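Local coordinates for endoglucanase (Fervidobacterium pennivorans DSM 9078, PDB 6KDD), which probably hydrolyses glucosidic linkages of beta-glucans, as a glycoside hydrolase of family 5 with a TIM-barrel catalytic domain, at residues V24-A29 / V58-R63; V98-H103 / E135-E140; T171-I176 / D195-V200. All coordinates share one frame; numbering follows the deposited sequence.

Interaction 1: residues V24-A29 / V58-R63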
loop_
_atom_site.group_PDB
_atom_site.type_symbol
_atom_site.label_atom_id
_atom_site.label_comp_id
_atom_site.label_asym_id
_atom_site.label_seq_id
_atom_site.Cartn_x
_atom_site.Cartn_y
_atom_site.Cartn_z
ATOM N N VAL A 24 5.506 5.495 -4.130
ATOM C CA VAL A 24 4.772 6.382 -3.249
ATOM C C VAL A 24 3.280 6.072 -3.356
ATOM O O VAL A 24 2.740 5.799 -4.420
ATOM C CB VAL A 24 5.096 7.866 -3.506
ATOM C CG1 VAL A 24 4.676 8.321 -4.903
ATOM C CG2 VAL A 24 4.535 8.788 -2.426
ATOM N N ASN A 25 2.600 6.142 -2.216
ATOM C CA ASN A 25 1.158 6.013 -2.232
ATOM C C ASN A 25 0.520 7.344 -2.632
ATOM O O ASN A 25 0.891 8.376 -2.076
ATOM C CB ASN A 25 0.705 5.640 -0.823
ATOM C CG ASN A 25 0.921 4.174 -0.535
ATOM O OD1 ASN A 25 0.031 3.355 -0.784
ATOM N ND2 ASN A 25 2.031 3.868 0.131
ATOM N N ILE A 26 -0.527 7.297 -3.468
ATOM C CA ILE A 26 -1.363 8.495 -3.607
ATOM C C ILE A 26 -2.543 8.344 -2.664
ATOM O O ILE A 26 -3.546 7.766 -3.068
ATOM C CB ILE A 26 -1.901 8.648 -5.049
ATOM C CG1 ILE A 26 -0.845 8.341 -6.116
ATOM C CG2 ILE A 26 -2.618 9.996 -5.232
ATOM C CD1 ILE A 26 0.417 9.105 -5.946
ATOM N N GLY A 27 -2.397 8.827 -1.423
ATOM C CA GLY A 27 -3.394 8.584 -0.395
ATOM C C GLY A 27 -4.317 9.793 -0.191
ATOM O O GLY A 27 -4.077 10.902 -0.749
ATOM N N ASN A 28 -5.378 9.561 0.620
ATOM C CA ASN A 28 -6.391 10.581 0.908
ATOM C C ASN A 28 -7.176 10.962 -0.342
ATOM O O ASN A 28 -7.713 12.075 -0.423
ATOM C CB ASN A 28 -5.805 11.829 1.595
ATOM C CG ASN A 28 -5.513 11.566 3.057
ATOM O OD1 ASN A 28 -4.813 10.610 3.392
ATOM N ND2 ASN A 28 -6.004 12.420 3.938
ATOM N N ALA A 29 -7.270 10.018 -1.294
ATOM C CA ALA A 29 -7.835 10.309 -2.600
ATOM C C ALA A 29 -8.958 9.301 -2.877
ATOM O O ALA A 29 -10.087 9.486 -2.376
ATOM C CB ALA A 29 -6.706 10.309 -3.636
ATOM N N VAL A 58 3.806 3.817 -8.262
ATOM C CA VAL A 58 2.780 4.430 -7.422
ATOM C C VAL A 58 1.807 3.360 -6.961
ATOM O O VAL A 58 1.475 2.407 -7.682
ATOM C CB VAL A 58 2.004 5.522 -8.199
ATOM C CG1 VAL A 58 2.793 6.831 -8.345
ATOM C CG2 VAL A 58 1.439 5.015 -9.529
ATOM N N ARG A 59 1.319 3.545 -5.735
ATOM C CA ARG A 59 0.319 2.636 -5.209
ATOM C C ARG A 59 -0.944 3.466 -5.002
ATOM O O ARG A 59 -0.895 4.599 -4.499
ATOM C CB ARG A 59 0.763 2.038 -3.862
ATOM C CG ARG A 59 -0.335 1.200 -3.201
ATOM C CD ARG A 59 0.230 0.411 -2.022
ATOM N NE ARG A 59 -0.747 -0.427 -1.294
ATOM C CZ ARG A 59 -1.359 -0.146 -0.141
ATOM N NH1 ARG A 59 -1.221 1.042 0.424
ATOM N NH2 ARG A 59 -2.139 -1.067 0.448
ATOM N N ILE A 60 -2.064 2.935 -5.483
ATOM C CA ILE A 60 -3.298 3.709 -5.566
ATOM C C ILE A 60 -4.350 3.014 -4.715
ATOM O O ILE A 60 -4.987 2.067 -5.162
ATOM C CB ILE A 60 -3.810 3.858 -7.013
ATOM C CG1 ILE A 60 -2.720 4.336 -7.991
ATOM C CG2 ILE A 60 -5.055 4.788 -7.065
ATOM C CD1 ILE A 60 -2.329 5.765 -7.738
ATOM N N PRO A 61 -4.560 3.463 -3.470
ATOM C CA PRO A 61 -5.667 2.964 -2.659
ATOM C C PRO A 61 -7.020 3.324 -3.246
ATOM O O PRO A 61 -7.264 4.481 -3.640
ATOM C CB PRO A 61 -5.529 3.747 -1.349
ATOM C CG PRO A 61 -4.016 4.102 -1.315
ATOM C CD PRO A 61 -3.687 4.404 -2.766
ATOM N N ILE A 62 -7.942 2.338 -3.245
ATOM C CA ILE A 62 -9.222 2.557 -3.904
ATOM C C ILE A 62 -10.308 1.816 -3.107
ATOM O O ILE A 62 -10.236 0.589 -2.963
ATOM C CB ILE A 62 -9.181 1.984 -5.344
ATOM C CG1 ILE A 62 -8.156 2.666 -6.260
ATOM C CG2 ILE A 62 -10.556 2.059 -6.003
ATOM C CD1 ILE A 62 -8.053 1.901 -7.585
ATOM N N ARG A 63 -11.339 2.584 -2.762
ATOM C CA ARG A 63 -12.496 2.110 -1.998
ATOM C C ARG A 63 -13.603 1.708 -2.979
ATOM O O ARG A 63 -14.627 2.379 -3.101
ATOM C CB ARG A 63 -12.993 3.194 -1.044
ATOM C CG ARG A 63 -13.968 2.625 -0.013
ATOM C CD ARG A 63 -14.672 3.733 0.697
ATOM N NE ARG A 63 -13.759 4.394 1.633
ATOM C CZ ARG A 63 -14.074 4.791 2.861
ATOM N NH1 ARG A 63 -15.286 4.542 3.336
ATOM N NH2 ARG A 63 -13.182 5.437 3.601
HETATM O O HOH W 1 -6.135 6.851 -4.091
#
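Asn-25 and Arg-59 lie side by side on the barrel-interior face of two neighbouring parallel strands, pointing the same way, with amide and guanidinium planes turned 87° apart. Arg-59 leaves its backbone with CG anti to N (chi1 173°) and stays extended as far as NE, laying the stem along Asn-25 OD1, which sits 3.2 Å from Arg-59 CD; the turn about the CD-NE bond then brings NH1 back to that oxygen. NH1 donates to Asn-25 OD1 at 2.9 Å, an almost straight bond (165°) whose acceptor lies in the guanidinium plane. Asn-25 ND2 bonds the carbonyls of Gly-259 and Tyr-292, which fixes the flip of the amide.

On the side facing helix 45-53 the packing is apolar. Ile-26 CG1 and Ile-60 CD1 meet at 3.4 Å, tighter than usual van der Waals contact, while Val-58 CG1 reaches Ile-26 CD1 at 4.1 Å; Ile-50 of the helix covers Val-24, Ile-26 and Val-58. Arg-59 N to Val-24 O and Ile-26 N to Arg-59 O pair the backbones. Beyond them a water donates to both Ile-26 O and Pro-61 O as the chains part.

The contact is the strand pair of a beta-alpha-beta unit. Arg-59 NE and NH1 also form salt bridges with Glu-140 and Glu-260 respectively, so NH1 is shared between an amide oxygen and a carboxylate; with the amide itself held, the guanidinium's rotation is probably well fixed.

Interaction 2: residues V98-H103 / E135-E140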
loop_
_atom_site.group_PDB
_atom_site.type_symbol
_atom_site.label_atom_id
_atom_site.label_comp_id
_atom_site.label_asym_id
_atom_site.label_seq_id
_atom_site.Cartn_x
_atom_site.Cartn_y
_atom_site.Cartn_z
ATOM N N VAL A 98 2.334 0.479 -11.497
ATOM C CA VAL A 98 1.105 0.890 -10.819
ATOM C C VAL A 98 0.546 -0.288 -10.028
ATOM O O VAL A 98 0.366 -1.378 -10.563
ATOM C CB VAL A 98 0.020 1.431 -11.770
ATOM C CG1 VAL A 98 -1.195 1.906 -10.968
ATOM C CG2 VAL A 98 0.518 2.535 -12.657
ATOM N N ILE A 99 0.217 -0.034 -8.768
ATOM C CA ILE A 99 -0.454 -1.012 -7.944
ATOM C C ILE A 99 -1.821 -0.441 -7.585
ATOM O O ILE A 99 -1.915 0.664 -7.016
ATOM C CB ILE A 99 0.342 -1.308 -6.661
ATOM C CG1 ILE A 99 1.705 -1.904 -6.992
ATOM C CG2 ILE A 99 -0.525 -2.208 -5.764
ATOM C CD1 ILE A 99 2.809 -1.610 -5.985
ATOM N N ILE A 100 -2.861 -1.211 -7.921
ATOM C CA ILE A 100 -4.213 -0.874 -7.496
ATOM C C ILE A 100 -4.680 -1.929 -6.488
ATOM O O ILE A 100 -4.418 -3.132 -6.638
ATOM C CB ILE A 100 -5.191 -0.757 -8.686
ATOM C CG1 ILE A 100 -5.226 -2.032 -9.542
ATOM C CG2 ILE A 100 -4.853 0.470 -9.537
ATOM C CD1 ILE A 100 -6.419 -2.066 -10.503
ATOM N N ASN A 101 -5.415 -1.460 -5.481
ATOM C CA ASN A 101 -5.894 -2.372 -4.461
ATOM C C ASN A 101 -7.405 -2.214 -4.275
ATOM O O ASN A 101 -8.078 -1.465 -4.998
ATOM C CB ASN A 101 -5.129 -2.171 -3.145
ATOM C CG ASN A 101 -5.547 -0.910 -2.420
ATOM O OD1 ASN A 101 -6.593 -0.316 -2.708
ATOM N ND2 ASN A 101 -4.727 -0.498 -1.463
ATOM N N THR A 102 -7.920 -2.924 -3.252
ATOM C CA THR A 102 -9.161 -2.554 -2.603
ATOM C C THR A 102 -8.794 -2.117 -1.173
ATOM O O THR A 102 -7.924 -2.716 -0.553
ATOM C CB THR A 102 -10.170 -3.723 -2.624
ATOM O OG1 THR A 102 -10.473 -3.974 -3.998
ATOM C CG2 THR A 102 -11.447 -3.434 -1.859
ATOM N N HIS A 103 -9.456 -1.077 -0.671
ATOM C CA HIS A 103 -9.032 -0.406 0.548
ATOM C C HIS A 103 -10.264 0.114 1.280
ATOM O O HIS A 103 -11.193 0.616 0.645
ATOM C CB HIS A 103 -8.174 0.798 0.081
ATOM C CG HIS A 103 -7.083 1.283 0.981
ATOM N ND1 HIS A 103 -7.336 2.030 2.135
ATOM C CD2 HIS A 103 -5.745 1.280 0.829
ATOM C CE1 HIS A 103 -6.189 2.451 2.657
ATOM N NE2 HIS A 103 -5.204 1.990 1.884
ATOM N N GLU A 135 2.162 -5.600 -18.067
ATOM C CA GLU A 135 2.561 -6.361 -16.887
ATOM C C GLU A 135 2.944 -5.455 -15.698
ATOM O O GLU A 135 3.095 -5.923 -14.564
ATOM C CB GLU A 135 3.707 -7.330 -17.222
ATOM C CG GLU A 135 5.036 -6.685 -17.562
ATOM C CD GLU A 135 6.141 -7.726 -17.759
ATOM O OE1 GLU A 135 7.329 -7.337 -17.828
ATOM O OE2 GLU A 135 5.815 -8.945 -17.820
ATOM N N ASN A 136 3.164 -4.170 -15.943
ATOM C CA ASN A 136 3.582 -3.286 -14.858
ATOM C C ASN A 136 2.380 -2.648 -14.131
ATOM O O ASN A 136 2.572 -1.658 -13.410
ATOM C CB ASN A 136 4.625 -2.266 -15.342
ATOM C CG ASN A 136 4.129 -1.408 -16.489
ATOM O OD1 ASN A 136 3.263 -1.818 -17.242
ATOM N ND2 ASN A 136 4.643 -0.200 -16.589
ATOM N N LEU A 137 1.164 -3.166 -14.363
ATOM C CA LEU A 137 0.008 -2.912 -13.507
ATOM C C LEU A 137 -0.153 -4.155 -12.632
ATOM O O LEU A 137 -0.332 -5.276 -13.161
ATOM C CB LEU A 137 -1.260 -2.702 -14.359
ATOM C CG LEU A 137 -2.559 -2.667 -13.534
ATOM C CD1 LEU A 137 -2.523 -1.461 -12.585
ATOM C CD2 LEU A 137 -3.812 -2.687 -14.431
ATOM N N PHE A 138 0.016 -3.976 -11.324
ATOM C CA PHE A 138 -0.168 -5.057 -10.365
ATOM C C PHE A 138 -1.465 -4.860 -9.591
ATOM O O PHE A 138 -1.960 -3.727 -9.451
ATOM C CB PHE A 138 0.986 -5.120 -9.351
ATOM C CG PHE A 138 2.394 -5.301 -9.851
ATOM C CD1 PHE A 138 2.692 -5.565 -11.197
ATOM C CD2 PHE A 138 3.451 -5.205 -8.949
ATOM C CE1 PHE A 138 4.011 -5.681 -11.626
ATOM C CE2 PHE A 138 4.763 -5.354 -9.377
ATOM C CZ PHE A 138 5.037 -5.620 -10.711
ATOM N N PHE A 139 -2.021 -5.985 -9.102
ATOM C CA PHE A 139 -3.242 -5.975 -8.307
ATOM C C PHE A 139 -2.892 -6.276 -6.839
ATOM O O PHE A 139 -1.928 -6.994 -6.568
ATOM C CB PHE A 139 -4.226 -7.058 -8.746
ATOM C CG PHE A 139 -4.792 -6.915 -10.130
ATOM C CD1 PHE A 139 -4.767 -5.693 -10.816
ATOM C CD2 PHE A 139 -5.332 -8.023 -10.760
ATOM C CE1 PHE A 139 -5.280 -5.569 -12.105
ATOM C CE2 PHE A 139 -5.843 -7.893 -12.050
ATOM C CZ PHE A 139 -5.825 -6.674 -12.718
ATOM N N GLU A 140 -3.650 -5.684 -5.898
ATOM C CA GLU A 140 -3.389 -5.962 -4.489
ATOM C C GLU A 140 -4.745 -6.258 -3.858
ATOM O O GLU A 140 -5.638 -5.422 -3.838
ATOM C CB GLU A 140 -2.634 -4.795 -3.828
ATOM C CG GLU A 140 -2.537 -4.956 -2.301
ATOM C CD GLU A 140 -1.926 -3.736 -1.617
ATOM O OE1 GLU A 140 -1.786 -2.681 -2.287
ATOM O OE2 GLU A 140 -1.570 -3.842 -0.406
#
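Val-98, Ile-99 and Ile-100 pair in parallel register with Leu-137, Phe-138 and Phe-139, the axes of segments 98-101 and 137-140 approaching to 4.6 Å at 27°. The ladder runs from Val-98 N to Asn-136 O, from Phe-138 N to Val-98 O (2.7 Å) and from Ile-100 N to Phe-138 O. It then degrades: Glu-140 N still reaches Ile-100 O, but through a clearly bent bond, and Thr-102 N to Glu-140 O is weak.

Toward the surrounding helices, Leu-137 slants across Val-98, its CD1 touching Val-98 CB at 3.9 Å, and also meets Ile-100 CG1. Ile-100 holds CG1 between its backbone N and carbonyl carbon (chi1 56°), which lays the branch alongside Phe-139; CG1 approaches ring atom CD1 at 3.9 Å, and Ile-100 CD1 follows the ring to CE1. Helices 78-93 and 112-129 cover this face, and the ring of Trp-123 meets that of Phe-139 with its plane inclined.

In the barrel interior, Asn-101 and Glu-140 run side by side, amide and carboxylate planes 61° apart, without a hydrogen bond between them. Glu-140 OE1 instead lies 3.5 Å from Asn-101 CB and 3.7 Å from Ile-99 CG2. Asn-101 turns OD1 to the backbone N of Ile-62, tying the strand to the chain following strand 57-60.

Across this strand pair, then, the buried OE1 finds carbon, and its salt bridge comes from Arg-59 on the strand beyond. With Asp-177 OD1 close to Glu-140 OE2, a like charge, the arginine's positive charge probably offsets part of the repulsion between Glu-140 and Asp-177 at the carboxyl ends of the strands in this TIM barrel.

Interaction 3: residues T171-I176 / D195-V200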
loop_
_atom_site.group_PDB
_atom_site.type_symbol
_atom_site.label_atom_id
_atom_site.label_comp_id
_atom_site.label_asym_id
_atom_site.label_seq_id
_atom_site.Cartn_x
_atom_site.Cartn_y
_atom_site.Cartn_z
ATOM N N THR A 171 -1.066 -14.553 -15.028
ATOM C CA THR A 171 0.327 -14.317 -14.689
ATOM C C THR A 171 0.596 -12.949 -14.048
ATOM O O THR A 171 1.756 -12.619 -13.806
ATOM C CB THR A 171 1.254 -14.404 -15.915
ATOM O OG1 THR A 171 0.872 -13.401 -16.861
ATOM C CG2 THR A 171 1.295 -15.784 -16.550
ATOM N N ARG A 172 -0.437 -12.133 -13.836
ATOM C CA ARG A 172 -0.192 -10.779 -13.335
ATOM C C ARG A 172 0.199 -10.862 -11.857
ATOM O O ARG A 172 -0.341 -11.684 -11.128
ATOM C CB ARG A 172 -1.458 -9.941 -13.511
ATOM C CG ARG A 172 -1.260 -8.469 -13.162
ATOM C CD ARG A 172 -2.534 -7.671 -13.329
ATOM N NE ARG A 172 -3.012 -7.747 -14.705
ATOM C CZ ARG A 172 -2.468 -7.126 -15.754
ATOM N NH1 ARG A 172 -1.397 -6.364 -15.622
ATOM N NH2 ARG A 172 -2.986 -7.316 -16.957
ATOM N N ILE A 173 1.212 -10.082 -11.451
ATOM C CA ILE A 173 1.599 -10.010 -10.044
ATOM C C ILE A 173 0.394 -9.617 -9.193
ATOM O O ILE A 173 -0.363 -8.700 -9.543
ATOM C CB ILE A 173 2.753 -9.003 -9.870
ATOM C CG1 ILE A 173 4.015 -9.526 -10.559
ATOM C CG2 ILE A 173 2.985 -8.658 -8.404
ATOM C CD1 ILE A 173 4.516 -10.824 -9.938
ATOM N N VAL A 174 0.248 -10.310 -8.053
ATOM C CA VAL A 174 -0.793 -10.009 -7.083
ATOM C C VAL A 174 -0.110 -9.853 -5.722
ATOM O O VAL A 174 0.788 -10.627 -5.364
ATOM C CB VAL A 174 -1.908 -11.073 -7.088
ATOM C CG1 VAL A 174 -2.980 -10.784 -6.047
ATOM C CG2 VAL A 174 -2.558 -11.141 -8.457
ATOM N N ILE A 175 -0.467 -8.770 -5.025
ATOM C CA ILE A 175 0.205 -8.470 -3.766
ATOM C C ILE A 175 -0.692 -8.991 -2.648
ATOM O O ILE A 175 -1.881 -8.711 -2.635
ATOM C CB ILE A 175 0.513 -6.957 -3.664
ATOM C CG1 ILE A 175 1.606 -6.598 -4.680
ATOM C CG2 ILE A 175 0.984 -6.608 -2.265
ATOM C CD1 ILE A 175 1.653 -5.141 -5.017
ATOM N N ILE A 176 -0.116 -9.776 -1.726
ATOM C CA ILE A 176 -0.896 -10.311 -0.611
ATOM C C ILE A 176 -0.371 -9.656 0.663
ATOM O O ILE A 176 0.815 -9.812 1.003
ATOM C CB ILE A 176 -0.705 -11.849 -0.479
ATOM C CG1 ILE A 176 -0.897 -12.553 -1.834
ATOM C CG2 ILE A 176 -1.634 -12.397 0.599
ATOM C CD1 ILE A 176 -2.311 -12.350 -2.409
ATOM N N ASP A 195 1.923 -20.098 -5.832
ATOM C CA ASP A 195 1.743 -19.185 -6.949
ATOM C C ASP A 195 3.071 -18.464 -7.139
ATOM O O ASP A 195 3.646 -17.937 -6.189
ATOM C CB ASP A 195 0.462 -18.351 -6.760
ATOM C CG ASP A 195 0.097 -17.385 -7.887
ATOM O OD1 ASP A 195 0.996 -16.636 -8.338
ATOM O OD2 ASP A 195 -1.067 -17.419 -8.330
ATOM N N LYS A 196 3.588 -18.460 -8.363
ATOM C CA LYS A 196 4.903 -17.876 -8.551
ATOM C C LYS A 196 4.790 -16.396 -8.924
ATOM O O LYS A 196 5.775 -15.787 -9.335
ATOM C CB LYS A 196 5.727 -18.716 -9.535
ATOM C CG LYS A 196 5.783 -20.202 -9.198
ATOM C CD LYS A 196 6.297 -20.488 -7.793
ATOM C CE LYS A 196 5.935 -21.868 -7.274
ATOM N NZ LYS A 196 6.293 -22.942 -8.235
ATOM N N ARG A 197 3.587 -15.830 -8.816
ATOM C CA ARG A 197 3.409 -14.444 -9.232
ATOM C C ARG A 197 2.720 -13.656 -8.125
ATOM O O ARG A 197 1.804 -12.876 -8.395
ATOM C CB ARG A 197 2.620 -14.358 -10.538
ATOM C CG ARG A 197 3.436 -14.758 -11.758
ATOM C CD ARG A 197 4.389 -13.652 -12.151
ATOM N NE ARG A 197 5.039 -14.019 -13.389
ATOM C CZ ARG A 197 6.129 -14.770 -13.455
ATOM N NH1 ARG A 197 6.706 -15.218 -12.350
ATOM N NH2 ARG A 197 6.647 -15.064 -14.634
ATOM N N ILE A 198 3.189 -13.875 -6.890
ATOM C CA ILE A 198 2.694 -13.116 -5.752
ATOM C C ILE A 198 3.863 -12.412 -5.067
ATOM O O ILE A 198 5.033 -12.833 -5.139
ATOM C CB ILE A 198 1.824 -13.921 -4.756
ATOM C CG1 ILE A 198 2.566 -15.123 -4.169
ATOM C CG2 ILE A 198 0.459 -14.299 -5.326
ATOM C CD1 ILE A 198 1.871 -15.753 -2.969
ATOM N N ILE A 199 3.510 -11.297 -4.404
ATOM C CA ILE A 199 4.435 -10.533 -3.587
ATOM C C ILE A 199 3.726 -10.294 -2.257
ATOM O O ILE A 199 2.545 -9.993 -2.202
ATOM C CB ILE A 199 4.924 -9.233 -4.282
ATOM C CG1 ILE A 199 5.737 -9.544 -5.545
ATOM C CG2 ILE A 199 5.735 -8.346 -3.337
ATOM C CD1 ILE A 199 6.013 -8.348 -6.442
ATOM N N VAL A 200 4.449 -10.528 -1.165
ATOM C CA VAL A 200 3.836 -10.366 0.145
ATOM C C VAL A 200 4.139 -8.939 0.607
ATOM O O VAL A 200 5.245 -8.437 0.395
ATOM C CB VAL A 200 4.391 -11.416 1.130
ATOM C CG1 VAL A 200 3.930 -11.133 2.546
ATOM C CG2 VAL A 200 3.922 -12.810 0.702
#
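Ile-173 and Ile-199 make the close apolar contact of this pair, CG2 of the first meeting CD1 of the second at 3.6 Å at the amino end of the barrel, where Ile-20 of helix 13-20 also touches Ile-199, whose side chain points to the interior. Backbone bonds continue the tight part: Val-174 N donates to Arg-197 O, Ile-199 N to Val-174 O, and Ile-176 N to Ile-199 O at 2.7 Å. On the opposite face, Ile-176 slants across Ile-198, CG1 of Ile-176 to CG2 of Ile-198 at 4.1 Å, with Tyr-158 of helix 151-168 lying on Ile-176.

Segments 174-176 and 198-200, at 30° to one another, are adjacent parallel strands of the TIM barrel, joined through helix 179-182 as a beta-alpha-beta unit; the contact starts at their amino ends.

There the chain opens to solvent. Thr-171 is exposed and Arg-197 partly so, and the arginine works mainly through its stem. Bent at chi2 (-76°), it brings CD to 3.3 Å from Thr-171 O and crosses Ile-173 at about a right angle, its CD 3.6 Å from Ile-173 CD1. NH1 turns back to Lys-196 O at 3.2 Å, from well above the carbonyl plane. An alanine here would probably open a gap over Thr-171 O and Ile-173 CD1 and leave Lys-196 O without this donor. The backbone at this point is held separately: Arg-197 N donates to Asp-195 OD1 at 2.8 Å in an Asx turn, and Asp-195 OD2 forms a salt bridge with Arg-166 of helix 151-168.

From the N terminus, interaction 1 closes the loop from strand 22-25 through helix 45-53 to strand 57-60. Interaction 2 then spans helices 106-110 and 112-129 between strands 97-101 and 137-140, and interaction 3 closes the shorter excursion between strands 174-177 and 198-204. The three follow in series; none nests within or crosses another. All belong to one closed eight-stranded parallel barrel, where the neighbouring strands 57-60 and 97-101 join interactions 1 and 2, and 137-140 and 174-177 join 2 and 3, with Phe-139 O probably bonded to Ile-175 N. Interactions 1 and 3 do not touch, their nearest atoms being about 6 Å apart.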